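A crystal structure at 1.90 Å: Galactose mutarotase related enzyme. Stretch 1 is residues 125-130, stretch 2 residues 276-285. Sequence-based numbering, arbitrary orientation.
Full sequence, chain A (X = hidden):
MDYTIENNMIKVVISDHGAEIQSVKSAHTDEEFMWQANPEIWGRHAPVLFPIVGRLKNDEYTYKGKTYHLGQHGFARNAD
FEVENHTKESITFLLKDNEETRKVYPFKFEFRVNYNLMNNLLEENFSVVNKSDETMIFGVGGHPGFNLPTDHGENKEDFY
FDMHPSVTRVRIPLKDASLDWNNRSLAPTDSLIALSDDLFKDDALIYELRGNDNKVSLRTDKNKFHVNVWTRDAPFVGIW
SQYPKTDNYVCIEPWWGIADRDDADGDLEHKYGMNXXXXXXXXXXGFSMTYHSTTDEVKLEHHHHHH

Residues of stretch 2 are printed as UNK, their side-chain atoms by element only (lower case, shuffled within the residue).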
# COMPACT_ATOMS: atom_id res chain seq x y z
N ASN A 125 -10.34 -1.89 0.83
CA ASN A 125 -10.66 -2.50 2.12
C ASN A 125 -10.18 -3.93 2.14
O ASN A 125 -10.43 -4.68 1.19
CB ASN A 125 -12.18 -2.49 2.38
CG ASN A 125 -12.79 -1.10 2.30
OD1 ASN A 125 -13.80 -0.88 1.61
ND2 ASN A 125 -12.20 -0.16 3.00
N PHE A 126 -9.54 -4.31 3.23
CA PHE A 126 -9.04 -5.68 3.40
C PHE A 126 -9.89 -6.45 4.41
O PHE A 126 -10.26 -5.93 5.46
CB PHE A 126 -7.60 -5.65 3.92
CG PHE A 126 -6.65 -4.88 3.03
CD1 PHE A 126 -6.58 -5.16 1.65
CD2 PHE A 126 -5.84 -3.89 3.57
CE1 PHE A 126 -5.69 -4.44 0.82
CE2 PHE A 126 -4.93 -3.18 2.75
CZ PHE A 126 -4.86 -3.47 1.39
N SER A 127 -10.18 -7.71 4.07
CA SER A 127 -10.81 -8.62 4.98
C SER A 127 -10.05 -9.93 4.91
O SER A 127 -9.88 -10.49 3.83
CB SER A 127 -12.26 -8.83 4.59
OG SER A 127 -12.80 -9.97 5.23
N VAL A 128 -9.59 -10.40 6.07
CA VAL A 128 -8.92 -11.71 6.16
C VAL A 128 -9.71 -12.61 7.12
O VAL A 128 -9.96 -12.22 8.25
CB VAL A 128 -7.46 -11.54 6.67
CG1 VAL A 128 -6.73 -12.87 6.75
CG2 VAL A 128 -6.68 -10.58 5.74
N VAL A 129 -10.10 -13.79 6.67
CA VAL A 129 -10.74 -14.79 7.53
C VAL A 129 -9.81 -15.97 7.69
O VAL A 129 -9.39 -16.57 6.70
CB VAL A 129 -12.10 -15.26 6.95
CG1 VAL A 129 -12.76 -16.32 7.85
CG2 VAL A 129 -13.03 -14.04 6.76
N ASN A 130 -9.47 -16.30 8.94
CA ASN A 130 -8.65 -17.46 9.22
C ASN A 130 -9.49 -18.73 9.17
O ASN A 130 -10.46 -18.85 9.94
CB ASN A 130 -7.98 -17.30 10.58
CG ASN A 130 -7.09 -18.49 10.94
OD1 ASN A 130 -6.76 -19.31 10.09
ND2 ASN A 130 -6.69 -18.57 12.22
N UNK A 276 -2.25 -11.33 14.62
CA UNK A 276 -2.58 -12.69 15.08
C UNK A 276 -4.09 -12.88 15.09
O UNK A 276 -4.81 -12.16 15.79
n UNK A 276 0.30 -11.91 16.26
c UNK A 276 1.57 -12.27 16.29
c UNK A 276 0.34 -14.06 16.63
c UNK A 276 -2.00 -12.94 16.46
n UNK A 276 1.62 -13.57 16.51
c UNK A 276 -0.50 -13.02 16.46
N UNK A 277 -4.57 -13.82 14.28
CA UNK A 277 -6.00 -13.99 14.04
C UNK A 277 -6.46 -15.40 14.41
O UNK A 277 -6.06 -16.39 13.78
c UNK A 277 -8.58 -12.58 12.89
c UNK A 277 -7.81 -13.67 12.15
c UNK A 277 -7.98 -13.50 10.63
c UNK A 277 -6.33 -13.67 12.56
N UNK A 278 -7.31 -15.47 15.43
CA UNK A 278 -7.79 -16.77 15.91
C UNK A 278 -8.65 -17.53 14.87
O UNK A 278 -9.26 -16.90 13.98
c UNK A 278 -8.54 -16.60 17.24
c UNK A 278 -7.68 -16.02 18.35
c UNK A 278 -8.32 -16.25 19.71
c UNK A 278 -7.48 -15.61 20.82
n UNK A 278 -8.10 -15.84 22.15
N UNK A 279 -8.69 -18.87 14.97
CA UNK A 279 -9.42 -19.69 14.00
C UNK A 279 -10.87 -19.24 13.81
O UNK A 279 -11.56 -18.93 14.77
c UNK A 279 -8.09 -21.08 15.40
c UNK A 279 -8.04 -19.71 16.00
c UNK A 279 -9.36 -21.09 14.61
N UNK A 280 -11.28 -19.14 12.55
CA UNK A 280 -12.64 -18.73 12.20
C UNK A 280 -12.94 -17.24 12.25
O UNK A 280 -13.99 -16.82 11.76
N UNK A 281 -12.03 -16.45 12.81
CA UNK A 281 -12.25 -15.00 12.98
C UNK A 281 -11.92 -14.17 11.74
O UNK A 281 -11.23 -14.64 10.82
c UNK A 281 -13.23 -15.49 17.42
c UNK A 281 -11.68 -15.15 15.48
n UNK A 281 -12.54 -14.69 18.47
c UNK A 281 -13.06 -14.86 16.04
c UNK A 281 -11.43 -14.46 14.15
N UNK A 282 -12.42 -12.94 11.73
CA UNK A 282 -12.18 -11.98 10.65
C UNK A 282 -11.43 -10.75 11.16
O UNK A 282 -11.74 -10.20 12.22
c UNK A 282 -13.49 -11.59 9.93
c UNK A 282 -14.61 -10.29 8.00
o UNK A 282 -15.69 -10.85 8.35
o UNK A 282 -14.56 -9.53 7.00
c UNK A 282 -13.32 -10.58 8.77
N UNK A 283 -10.40 -10.37 10.40
CA UNK A 283 -9.68 -9.12 10.54
C UNK A 283 -10.12 -8.19 9.42
O UNK A 283 -10.23 -8.62 8.27
c UNK A 283 -6.14 -6.46 9.10
c UNK A 283 -6.00 -6.45 11.51
c UNK A 283 -7.31 -8.16 10.38
c UNK A 283 -5.66 -5.89 10.27
c UNK A 283 -6.83 -7.59 11.55
c UNK A 283 -6.95 -7.59 9.16
c UNK A 283 -8.17 -9.40 10.44
N UNK A 284 -10.38 -6.93 9.74
CA UNK A 284 -10.72 -5.96 8.72
C UNK A 284 -9.84 -4.73 8.88
O UNK A 284 -9.63 -4.25 9.99
o UNK A 284 -15.06 -5.49 8.98
c UNK A 284 -13.11 -6.57 8.09
c UNK A 284 -14.56 -6.11 8.04
c UNK A 284 -12.20 -5.57 8.76
n UNK A 284 -15.25 -6.44 6.94
N UNK A 285 -9.31 -4.27 7.75
CA UNK A 285 -8.54 -3.03 7.70
C UNK A 285 -8.76 -2.41 6.33
O UNK A 285 -9.44 -2.98 5.46
c UNK A 285 -7.07 -3.33 7.91

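Position 276 carries one carbon followed by a five-membered ring of three carbons and two nitrogens, an imidazole, so it is His276; its side chain is out of reach of stretch 1. Position 277 has four carbons forked at the second, and the fork lies beyond CB; one terminal carbon sits 4.1 Å from Val128 CG1. This is Leu277, the carbon is its CD2, and its backbone O accepts a hydrogen bond from Asn130 ND2 at 2.8 Å.

Position 278 shows four carbons in a row ending in nitrogen, and its CA-to-CB bond points away from stretch 1, which identifies Lys278. At position 279 three carbons close a ring onto the backbone N, the signature of Pro279. Pro279 N has no hydrogen to give, and as an amide nitrogen with a delocalised lone pair it is a poor acceptor, so its 3.4 Å approach to Asn130 ND2 is not a hydrogen bond. Position 280 has no side-chain atoms and a phi of 79°, a positive value that favours glycine: Gly280. Its N donates to Asn130 O at 2.8 Å. Position 281 again has four carbons in a row and a terminal nitrogen, its CA-to-CB bond pointing away from stretch 1, hence Lys281. Its N bonds to Lys278 O at 3.0 Å, closing a type II turn, while its O accepts from Asn130 N at 3.1 Å.

Position 282 has three carbons, the third bearing two oxygens. This carboxylate, one oxygen of which lies 2.5 Å from Ser127 OG, defines Glu282; the bond runs from Ser127 OG to Glu282 OE2. Position 283 places a six-carbon ring on one carbon, with no oxygen attached, and its CB lies 4.4 Å from Val128 CB, so it is Phe283. Position 284 has three carbons, the third holding one oxygen and one nitrogen, and its second carbon is 4.3 Å from Ser127 CB: Gln284. Position 285 has a single side-chain carbon, on the sheet face of Phe126, and its backbone O lies 2.6 Å from Phe126 N: Ala285.

The contact is an antiparallel strand pairing, with axes at 167°. Ala285 N returns the bond to Phe126 O at 3.0 Å. Val128 and Phe283 exchange two N-to-O bonds, each 2.9 Å. Between these doubly bonded pairs, Ser127 and Gln284 face each other without such bonds, and their side chains share a sheet face with Val129 and Glu282; Phe126, Val128, Phe283 and Ala285 project from the other. Beyond the ladder, Asn130 N and O bond Lys281 O and Gly280 N within the turn, and its ND2 bonds Leu277 O just ahead of it.

Stretch 2 276-285: HLKPGKEFQA
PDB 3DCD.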